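PDB 2OHW: YueI protein from Bacillus subtilis, which is of unknown function and belongs to the DUF1694 family, a group of proteins whose role has not been established. Local coordinates for residues 49-54 and 78-83; 70-75 and 96-101. One frame throughout, in Å; residues are numbered along the deposited sequence.

Overall arrangement
From the N terminus the chain runs through helices 5-12 and 22-28, strand 37-42 and helix 43-46 to the turn at 49-54. Contact 1 sets this turn against helix 75-87 and so closes a loop that holds the rest of helix 53-60, strand 65-70 and the first residues of helix 75-87. Contact 2 joins the turn at 70-75 to the loop 96-101 and closes a loop that holds the rest of helix 75-87 and strand 92-95. The two closures cross, because 70-75 lies between the segments of contact 1 and 78-83 between those of contact 2. Their centres are about 18 Å apart. They touch where the Tyr78 ring packs on the backbone of Leu73.

Contact 1 of 2, residues 49-54 and 78-83; sequences SKPYKE and YSSYIQ
Tyr81 reaches out from its helix and places its hydroxyl beside the backbone of Pro51 and Tyr52. The amide of Tyr52 donates a hydrogen bond to it, with Tyr52 N 3.0 Å from Tyr81 OH. The bond is fairly straight, 163° at the hydrogen. Two carbons also come close to this oxygen: Pro51 CA is 3.4 Å from Tyr81 OH, and Tyr52 CD2 is 3.5 Å from it. CD2 belongs to the edge of the Tyr52 ring, and the hydroxyl lies near that ring's plane. The two tyrosine side chains therefore meet hydroxyl to ring edge and do not stack.

In Tyr81 CG stands anti to the carbonyl carbon, chi1 -67°, which carries the ring away from its helix toward 49-54. Pro51 meets it obliquely, with Pro51 CB 3.9 Å from Tyr81 CZ. The other neighbour of the proline is Ser80. Its CB rests against the pyrrolidine ring, 4.1 Å from both CB and CG of Pro51.

The contact joins the N-terminal end of helix 53-60 to the body of helix 75-87. Tyr52 is the N-cap residue of helix 53-60, while Ser80 and Tyr81 lie on helix 75-87, which packs on the mixed four-stranded sheet. Tyr81 also touches Leu67 of strand 65-70, so one side chain spans from the sheet to the turn before helix 53-60.

Tyr52 is buried. Its CG is anti to the carbonyl carbon, chi1 -78°, which leaves the ring beside its own amide, with CD2 near the hydroxyl that this amide binds. Its own hydroxyl has a different partner, a hydrogen bond to Asp123, and Arg48 makes a cation-pi contact with its ring.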
ATOM      1  N   SER A  49      -6.815   2.169 -14.810  1.00 27.66           N
ATOM      2  CA  SER A  49      -8.183   2.669 -14.977  1.00 29.09           C
ATOM      3  C   SER A  49      -9.206   1.908 -14.132  1.00 29.17           C
ATOM      4  O   SER A  49      -9.987   2.514 -13.391  1.00 30.28           O
ATOM      5  CB  SER A  49      -8.578   2.649 -16.459  1.00 29.33           C
ATOM      6  OG  SER A  49      -7.629   3.367 -17.229  1.00 32.64           O
ATOM      7  N   LYS A  50      -9.181   0.582 -14.227  1.00 28.93           N
ATOM      8  CA  LYS A  50     -10.032  -0.255 -13.396  1.00 27.88           C
ATOM      9  C   LYS A  50      -9.405  -0.512 -12.021  1.00 26.58           C
ATOM     10  O   LYS A  50      -8.272  -0.997 -11.943  1.00 26.58           O
ATOM     11  CB  LYS A  50     -10.334  -1.583 -14.095  1.00 28.81           C
ATOM     12  CG  LYS A  50     -11.560  -2.300 -13.543  1.00 31.71           C
ATOM     13  CD  LYS A  50     -12.849  -1.560 -13.893  1.00 35.02           C
ATOM     14  CE  LYS A  50     -14.027  -2.080 -13.091  1.00 36.10           C
ATOM     15  NZ  LYS A  50     -15.133  -1.078 -13.035  1.00 37.82           N
ATOM     16  N   PRO A  51     -10.139  -0.200 -10.933  1.00 24.86           N
ATOM     17  CA  PRO A  51      -9.595  -0.454  -9.597  1.00 23.48           C
ATOM     18  C   PRO A  51      -9.431  -1.944  -9.319  1.00 22.34           C
ATOM     19  O   PRO A  51     -10.153  -2.771  -9.889  1.00 23.06           O
ATOM     20  CB  PRO A  51     -10.640   0.161  -8.658  1.00 24.17           C
ATOM     21  CG  PRO A  51     -11.889   0.195  -9.445  1.00 24.46           C
ATOM     22  CD  PRO A  51     -11.479   0.421 -10.868  1.00 24.94           C
ATOM     23  N   TYR A  52      -8.483  -2.285  -8.456  1.00 20.59           N
ATOM     24  CA  TYR A  52      -8.218  -3.683  -8.161  1.00 19.45           C
ATOM     25  C   TYR A  52      -9.258  -4.290  -7.212  1.00 19.50           C
ATOM     26  O   TYR A  52      -9.420  -3.853  -6.058  1.00 19.48           O
ATOM     27  CB  TYR A  52      -6.811  -3.851  -7.577  1.00 18.64           C
ATOM     28  CG  TYR A  52      -5.690  -3.802  -8.601  1.00 17.21           C
ATOM     29  CD1 TYR A  52      -5.104  -4.968  -9.079  1.00 17.56           C
ATOM     30  CD2 TYR A  52      -5.208  -2.585  -9.070  1.00 17.44           C
ATOM     31  CE1 TYR A  52      -4.060  -4.907 -10.019  1.00 18.71           C
ATOM     32  CE2 TYR A  52      -4.177  -2.513  -9.978  1.00 17.41           C
ATOM     33  CZ  TYR A  52      -3.615  -3.675 -10.456  1.00 18.30           C
ATOM     34  OH  TYR A  52      -2.590  -3.579 -11.379  1.00 19.62           O
ATOM     35  N   LYS A  53      -9.934  -5.328  -7.690  1.00 20.36           N
ATOM     36  CA  LYS A  53     -10.868  -6.080  -6.842  1.00 21.17           C
ATOM     37  C   LYS A  53     -10.186  -6.723  -5.625  1.00 20.27           C
ATOM     38  O   LYS A  53     -10.827  -6.934  -4.601  1.00 19.48           O
ATOM     39  CB  LYS A  53     -11.616  -7.135  -7.664  1.00 22.61           C
ATOM     40  CG  LYS A  53     -12.842  -7.725  -6.966  1.00 25.22           C
ATOM     41  CD  LYS A  53     -13.921  -6.674  -6.671  1.00 30.45           C
ATOM     42  CE  LYS A  53     -14.862  -7.169  -5.581  1.00 32.62           C
ATOM     43  NZ  LYS A  53     -16.005  -6.237  -5.379  1.00 35.54           N
ATOM     44  N   GLU A  54      -8.888  -7.014  -5.737  1.00 19.70           N
ATOM     45  CA  GLU A  54      -8.126  -7.566  -4.620  1.00 19.54           C
ATOM     46  C   GLU A  54      -8.038  -6.585  -3.463  1.00 18.72           C
ATOM     47  O   GLU A  54      -8.052  -6.989  -2.303  1.00 18.80           O
ATOM     48  CB  GLU A  54      -6.718  -7.973  -5.065  1.00 19.43           C
ATOM     49  CG  GLU A  54      -6.705  -9.113  -6.092  1.00 21.67           C
ATOM     50  CD  GLU A  54      -6.762  -8.651  -7.539  1.00 23.96           C
ATOM     51  OE1 GLU A  54      -7.107  -7.491  -7.820  1.00 23.79           O
ATOM     52  OE2 GLU A  54      -6.471  -9.479  -8.423  1.00 28.46           O
ATOM     53  N   TYR A  78      -7.129   7.989  -7.098  1.00 16.80           N
ATOM     54  CA  TYR A  78      -7.409   7.142  -5.942  1.00 16.81           C
ATOM     55  C   TYR A  78      -8.822   7.216  -5.415  1.00 16.49           C
ATOM     56  O   TYR A  78      -9.182   6.497  -4.486  1.00 16.04           O
ATOM     57  CB  TYR A  78      -6.427   7.417  -4.798  1.00 17.78           C
ATOM     58  CG  TYR A  78      -6.392   8.841  -4.269  1.00 17.47           C
ATOM     59  CD1 TYR A  78      -7.385   9.329  -3.414  1.00 17.96           C
ATOM     60  CD2 TYR A  78      -5.344   9.693  -4.603  1.00 17.72           C
ATOM     61  CE1 TYR A  78      -7.327  10.629  -2.911  1.00 18.22           C
ATOM     62  CE2 TYR A  78      -5.281  10.978  -4.111  1.00 16.75           C
ATOM     63  CZ  TYR A  78      -6.277  11.443  -3.268  1.00 17.22           C
ATOM     64  OH  TYR A  78      -6.177  12.721  -2.806  1.00 18.92           O
ATOM     65  N   SER A  79      -9.636   8.098  -5.984  1.00 16.45           N
ATOM     66  CA  SER A  79     -10.997   8.239  -5.499  1.00 16.50           C
ATOM     67  C   SER A  79     -11.824   6.952  -5.510  1.00 16.98           C
ATOM     68  O   SER A  79     -12.672   6.774  -4.633  1.00 16.26           O
ATOM     69  CB  SER A  79     -11.709   9.342  -6.259  1.00 16.67           C
ATOM     70  OG  SER A  79     -11.665   9.077  -7.641  1.00 17.89           O
ATOM     71  N   SER A  80     -11.592   6.059  -6.469  1.00 16.92           N
ATOM     72  CA  SER A  80     -12.327   4.788  -6.488  1.00 17.30           C
ATOM     73  C   SER A  80     -12.078   3.984  -5.210  1.00 16.48           C
ATOM     74  O   SER A  80     -12.974   3.300  -4.713  1.00 16.46           O
ATOM     75  CB  SER A  80     -11.918   3.954  -7.696  1.00 18.07           C
ATOM     76  OG  SER A  80     -12.341   4.576  -8.893  1.00 23.04           O
ATOM     77  N   TYR A  81     -10.848   4.057  -4.696  1.00 15.58           N
ATOM     78  CA  TYR A  81     -10.483   3.302  -3.496  1.00 14.92           C
ATOM     79  C   TYR A  81     -11.126   3.896  -2.261  1.00 14.69           C
ATOM     80  O   TYR A  81     -11.437   3.171  -1.317  1.00 14.80           O
ATOM     81  CB  TYR A  81      -8.959   3.213  -3.356  1.00 15.58           C
ATOM     82  CG  TYR A  81      -8.374   2.378  -4.476  1.00 14.40           C
ATOM     83  CD1 TYR A  81      -8.417   0.984  -4.424  1.00 15.67           C
ATOM     84  CD2 TYR A  81      -7.829   2.985  -5.616  1.00 15.57           C
ATOM     85  CE1 TYR A  81      -7.914   0.210  -5.478  1.00 15.77           C
ATOM     86  CE2 TYR A  81      -7.320   2.221  -6.667  1.00 15.60           C
ATOM     87  CZ  TYR A  81      -7.360   0.842  -6.583  1.00 15.85           C
ATOM     88  OH  TYR A  81      -6.853   0.114  -7.646  1.00 16.91           O
ATOM     89  N   ILE A  82     -11.348   5.214  -2.278  1.00 14.51           N
ATOM     90  CA  ILE A  82     -12.044   5.873  -1.168  1.00 15.41           C
ATOM     91  C   ILE A  82     -13.500   5.411  -1.127  1.00 15.44           C
ATOM     92  O   ILE A  82     -14.046   5.174  -0.041  1.00 15.80           O
ATOM     93  CB  ILE A  82     -11.950   7.411  -1.296  1.00 15.05           C
ATOM     94  CG1 ILE A  82     -10.520   7.866  -0.954  1.00 15.62           C
ATOM     95  CG2 ILE A  82     -13.035   8.107  -0.425  1.00 16.33           C
ATOM     96  CD1 ILE A  82     -10.275   9.383  -1.092  1.00 17.50           C
ATOM     97  N   GLN A  83     -14.109   5.266  -2.307  1.00 14.93           N
ATOM     98  CA  GLN A  83     -15.489   4.759  -2.407  1.00 15.73           C
ATOM     99  C   GLN A  83     -15.570   3.361  -1.813  1.00 16.49           C
ATOM    100  O   GLN A  83     -16.511   3.054  -1.070  1.00 16.59           O
ATOM    101  CB  GLN A  83     -15.966   4.727  -3.861  1.00 16.40           C
ATOM    102  CG  GLN A  83     -15.919   6.084  -4.593  1.00 19.43           C
ATOM    103  CD  GLN A  83     -17.028   7.026  -4.174  1.00 23.01           C
ATOM    104  OE1 GLN A  83     -18.187   6.630  -4.086  1.00 24.07           O
ATOM    105  NE2 GLN A  83     -16.680   8.282  -3.925  1.00 26.60           N
TER

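Contact 2 of 2, residues 70-75 and 96-101; sequences NGELQY and SDLQFH
Asn70 turns its CG anti to the backbone N, chi1 -170°, and this sets OD1 against the CD1 methyl of Leu98. Glu72 bends at chi2, -123°, which brings its carboxylate over a face of the His101 ring. The same OD1 closes an Asx turn: it accepts from the amide of Glu72, with Glu72 N 2.9 Å from Asn70 OD1. The donor is tilted from the carbonyl plane. A type I turn from Asn70 to Leu73 overlaps it, at the end of strand 65-70. The facing loop, 96-101, leaves the neighbouring parallel strand 92-95.

Leu98 CD1 comes within 3.4 Å of Asn70 OD1 and also packs on the aliphatic part of Glu72, 3.9 Å from its CG. The amide nitrogen of Asn70 is hydrogen-bonded to the backbone oxygen of Leu104, so both ends of the carboxamide are engaged. Replacing Asn70 by alanine is likely to leave the Glu72 amide and the Leu104 carbonyl without these mates and to open a gap beside the Leu98 methyl.

The Glu72 carboxylate and the imidazole are inclined at 52°, so they do not lie flat on each other. Glu72 OE1 sits 3.5 Å from both CE1 and NE2 of His101.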
ATOM      1  N   ASN A  70      -1.001   7.769  -0.875  1.00 14.11           N
ATOM      2  CA  ASN A  70       0.124   8.627  -1.163  1.00 14.80           C
ATOM      3  C   ASN A  70      -0.343   9.963  -1.740  1.00 15.72           C
ATOM      4  O   ASN A  70      -0.890   9.998  -2.837  1.00 15.58           O
ATOM      5  CB  ASN A  70       1.022   7.919  -2.183  1.00 15.06           C
ATOM      6  CG  ASN A  70       2.336   8.604  -2.381  1.00 16.21           C
ATOM      7  OD1 ASN A  70       2.432   9.831  -2.272  1.00 16.97           O
ATOM      8  ND2 ASN A  70       3.365   7.824  -2.699  1.00 18.90           N
ATOM      9  N   GLY A  71      -0.104  11.056  -1.010  1.00 16.11           N
ATOM     10  CA  GLY A  71      -0.514  12.402  -1.422  1.00 16.81           C
ATOM     11  C   GLY A  71       0.141  12.921  -2.692  1.00 17.42           C
ATOM     12  O   GLY A  71      -0.275  13.966  -3.212  1.00 17.68           O
ATOM     13  N   GLU A  72       1.148  12.215  -3.215  1.00 16.50           N
ATOM     14  CA  GLU A  72       1.705  12.617  -4.514  1.00 17.25           C
ATOM     15  C   GLU A  72       0.718  12.385  -5.657  1.00 16.62           C
ATOM     16  O   GLU A  72       0.850  12.990  -6.732  1.00 16.32           O
ATOM     17  CB  GLU A  72       2.992  11.865  -4.825  1.00 17.90           C
ATOM     18  CG  GLU A  72       4.028  12.022  -3.748  1.00 23.51           C
ATOM     19  CD  GLU A  72       5.321  12.573  -4.252  1.00 29.75           C
ATOM     20  OE1 GLU A  72       5.660  12.371  -5.439  1.00 34.17           O
ATOM     21  OE2 GLU A  72       6.013  13.220  -3.443  1.00 34.41           O
ATOM     22  N   LEU A  73      -0.230  11.466  -5.432  1.00 16.11           N
ATOM     23  CA  LEU A  73      -1.262  11.139  -6.404  1.00 16.15           C
ATOM     24  C   LEU A  73      -2.346  12.212  -6.428  1.00 15.65           C
ATOM     25  O   LEU A  73      -2.647  12.811  -5.404  1.00 15.60           O
ATOM     26  CB  LEU A  73      -1.904   9.794  -6.041  1.00 16.05           C
ATOM     27  CG  LEU A  73      -1.000   8.565  -6.164  1.00 16.49           C
ATOM     28  CD1 LEU A  73      -1.717   7.379  -5.519  1.00 20.32           C
ATOM     29  CD2 LEU A  73      -0.713   8.297  -7.627  1.00 18.70           C
ATOM     30  N   GLN A  74      -2.909  12.449  -7.607  1.00 14.91           N
ATOM     31  CA  GLN A  74      -4.073  13.304  -7.750  1.00 15.09           C
ATOM     32  C   GLN A  74      -5.346  12.547  -7.388  1.00 15.28           C
ATOM     33  O   GLN A  74      -5.426  11.331  -7.579  1.00 15.03           O
ATOM     34  CB  GLN A  74      -4.154  13.818  -9.193  1.00 15.29           C
ATOM     35  CG  GLN A  74      -2.981  14.719  -9.541  1.00 16.62           C
ATOM     36  CD  GLN A  74      -3.061  15.301 -10.935  1.00 18.97           C
ATOM     37  OE1 GLN A  74      -4.080  15.190 -11.610  1.00 22.97           O
ATOM     38  NE2 GLN A  74      -1.972  15.928 -11.372  1.00 20.12           N
ATOM     39  N   TYR A  75      -6.339  13.285  -6.889  1.00 15.62           N
ATOM     40  CA  TYR A  75      -7.615  12.715  -6.436  1.00 15.39           C
ATOM     41  C   TYR A  75      -8.231  11.717  -7.383  1.00 16.43           C
ATOM     42  O   TYR A  75      -8.649  10.642  -6.949  1.00 15.58           O
ATOM     43  CB  TYR A  75      -8.633  13.823  -6.127  1.00 16.34           C
ATOM     44  CG  TYR A  75      -9.899  13.307  -5.469  1.00 16.47           C
ATOM     45  CD1 TYR A  75      -9.903  12.924  -4.128  1.00 16.45           C
ATOM     46  CD2 TYR A  75     -11.088  13.212  -6.184  1.00 16.87           C
ATOM     47  CE1 TYR A  75     -11.059  12.454  -3.519  1.00 17.39           C
ATOM     48  CE2 TYR A  75     -12.248  12.734  -5.585  1.00 16.77           C
ATOM     49  CZ  TYR A  75     -12.222  12.356  -4.255  1.00 18.44           C
ATOM     50  OH  TYR A  75     -13.374  11.887  -3.652  1.00 21.56           O
ATOM     51  N   SER A  96       0.750  13.047   3.537  1.00 25.03           N
ATOM     52  CA  SER A  96       1.292  14.256   2.885  1.00 26.83           C
ATOM     53  C   SER A  96       2.705  14.638   3.318  1.00 27.46           C
ATOM     54  O   SER A  96       3.404  15.354   2.593  1.00 28.09           O
ATOM     55  CB  SER A  96       0.361  15.455   3.093  1.00 26.81           C
ATOM     56  OG  SER A  96       0.165  15.736   4.474  1.00 28.65           O
ATOM     57  N   ASP A  97       3.126  14.176   4.489  1.00 28.18           N
ATOM     58  CA  ASP A  97       4.484  14.433   4.957  1.00 28.90           C
ATOM     59  C   ASP A  97       5.408  13.301   4.526  1.00 29.29           C
ATOM     60  O   ASP A  97       5.615  12.350   5.277  1.00 30.17           O
ATOM     61  CB  ASP A  97       4.526  14.589   6.486  1.00 29.17           C
ATOM     62  CG  ASP A  97       5.914  14.971   6.999  1.00 29.72           C
ATOM     63  OD1 ASP A  97       6.655  15.646   6.250  1.00 30.84           O
ATOM     64  OD2 ASP A  97       6.274  14.594   8.139  1.00 30.07           O
ATOM     65  N   LEU A  98       5.958  13.404   3.318  1.00 29.24           N
ATOM     66  CA  LEU A  98       6.931  12.427   2.831  1.00 28.70           C
ATOM     67  C   LEU A  98       8.347  12.995   2.775  1.00 28.71           C
ATOM     68  O   LEU A  98       8.594  14.009   2.128  1.00 28.14           O
ATOM     69  CB  LEU A  98       6.533  11.885   1.455  1.00 29.36           C
ATOM     70  CG  LEU A  98       5.106  11.332   1.281  1.00 30.93           C
ATOM     71  CD1 LEU A  98       4.910  10.779  -0.121  1.00 32.29           C
ATOM     72  CD2 LEU A  98       4.798  10.264   2.319  1.00 32.68           C
ATOM     73  N   GLN A  99       9.253  12.336   3.491  1.00 27.97           N
ATOM     74  CA  GLN A  99      10.681  12.612   3.459  1.00 28.85           C
ATOM     75  C   GLN A  99      11.332  11.863   2.322  1.00 28.83           C
ATOM     76  O   GLN A  99      12.320  12.332   1.755  1.00 29.76           O
ATOM     77  CB  GLN A  99      11.339  12.111   4.733  1.00 28.99           C
ATOM     78  CG  GLN A  99      10.974  12.861   5.964  1.00 30.26           C
ATOM     79  CD  GLN A  99      11.384  12.115   7.215  1.00 32.37           C
ATOM     80  OE1 GLN A  99      10.537  11.570   7.927  1.00 33.72           O
ATOM     81  NE2 GLN A  99      12.685  12.061   7.474  1.00 31.82           N
ATOM     82  N   PHE A 100      10.775  10.684   2.030  1.00 28.39           N
ATOM     83  CA  PHE A 100      11.296   9.723   1.061  1.00 28.40           C
ATOM     84  C   PHE A 100      10.254   9.508  -0.028  1.00 27.23           C
ATOM     85  O   PHE A 100       9.052   9.393   0.254  1.00 26.81           O
ATOM     86  CB  PHE A 100      11.597   8.398   1.789  1.00 29.24           C
ATOM     87  CG  PHE A 100      11.931   7.229   0.880  1.00 31.38           C
ATOM     88  CD1 PHE A 100      13.117   7.205   0.150  1.00 32.71           C
ATOM     89  CD2 PHE A 100      11.080   6.119   0.811  1.00 32.87           C
ATOM     90  CE1 PHE A 100      13.437   6.113  -0.669  1.00 33.64           C
ATOM     91  CE2 PHE A 100      11.392   5.024  -0.002  1.00 33.58           C
ATOM     92  CZ  PHE A 100      12.570   5.024  -0.744  1.00 32.17           C
ATOM     93  N   HIS A 101      10.710   9.493  -1.275  1.00 26.17           N
ATOM     94  CA  HIS A 101       9.840   9.141  -2.377  1.00 25.47           C
ATOM     95  C   HIS A 101       9.599   7.656  -2.195  1.00 24.07           C
ATOM     96  O   HIS A 101      10.550   6.889  -2.059  1.00 25.92           O
ATOM     97  CB  HIS A 101      10.513   9.423  -3.723  1.00 26.52           C
ATOM     98  CG  HIS A 101       9.561   9.767  -4.826  1.00 29.81           C
ATOM     99  ND1 HIS A 101       8.343   9.141  -4.986  1.00 33.40           N
ATOM    100  CD2 HIS A 101       9.656  10.665  -5.835  1.00 34.00           C
ATOM    101  CE1 HIS A 101       7.726   9.648  -6.040  1.00 35.69           C
ATOM    102  NE2 HIS A 101       8.499  10.576  -6.572  1.00 35.84           N
TER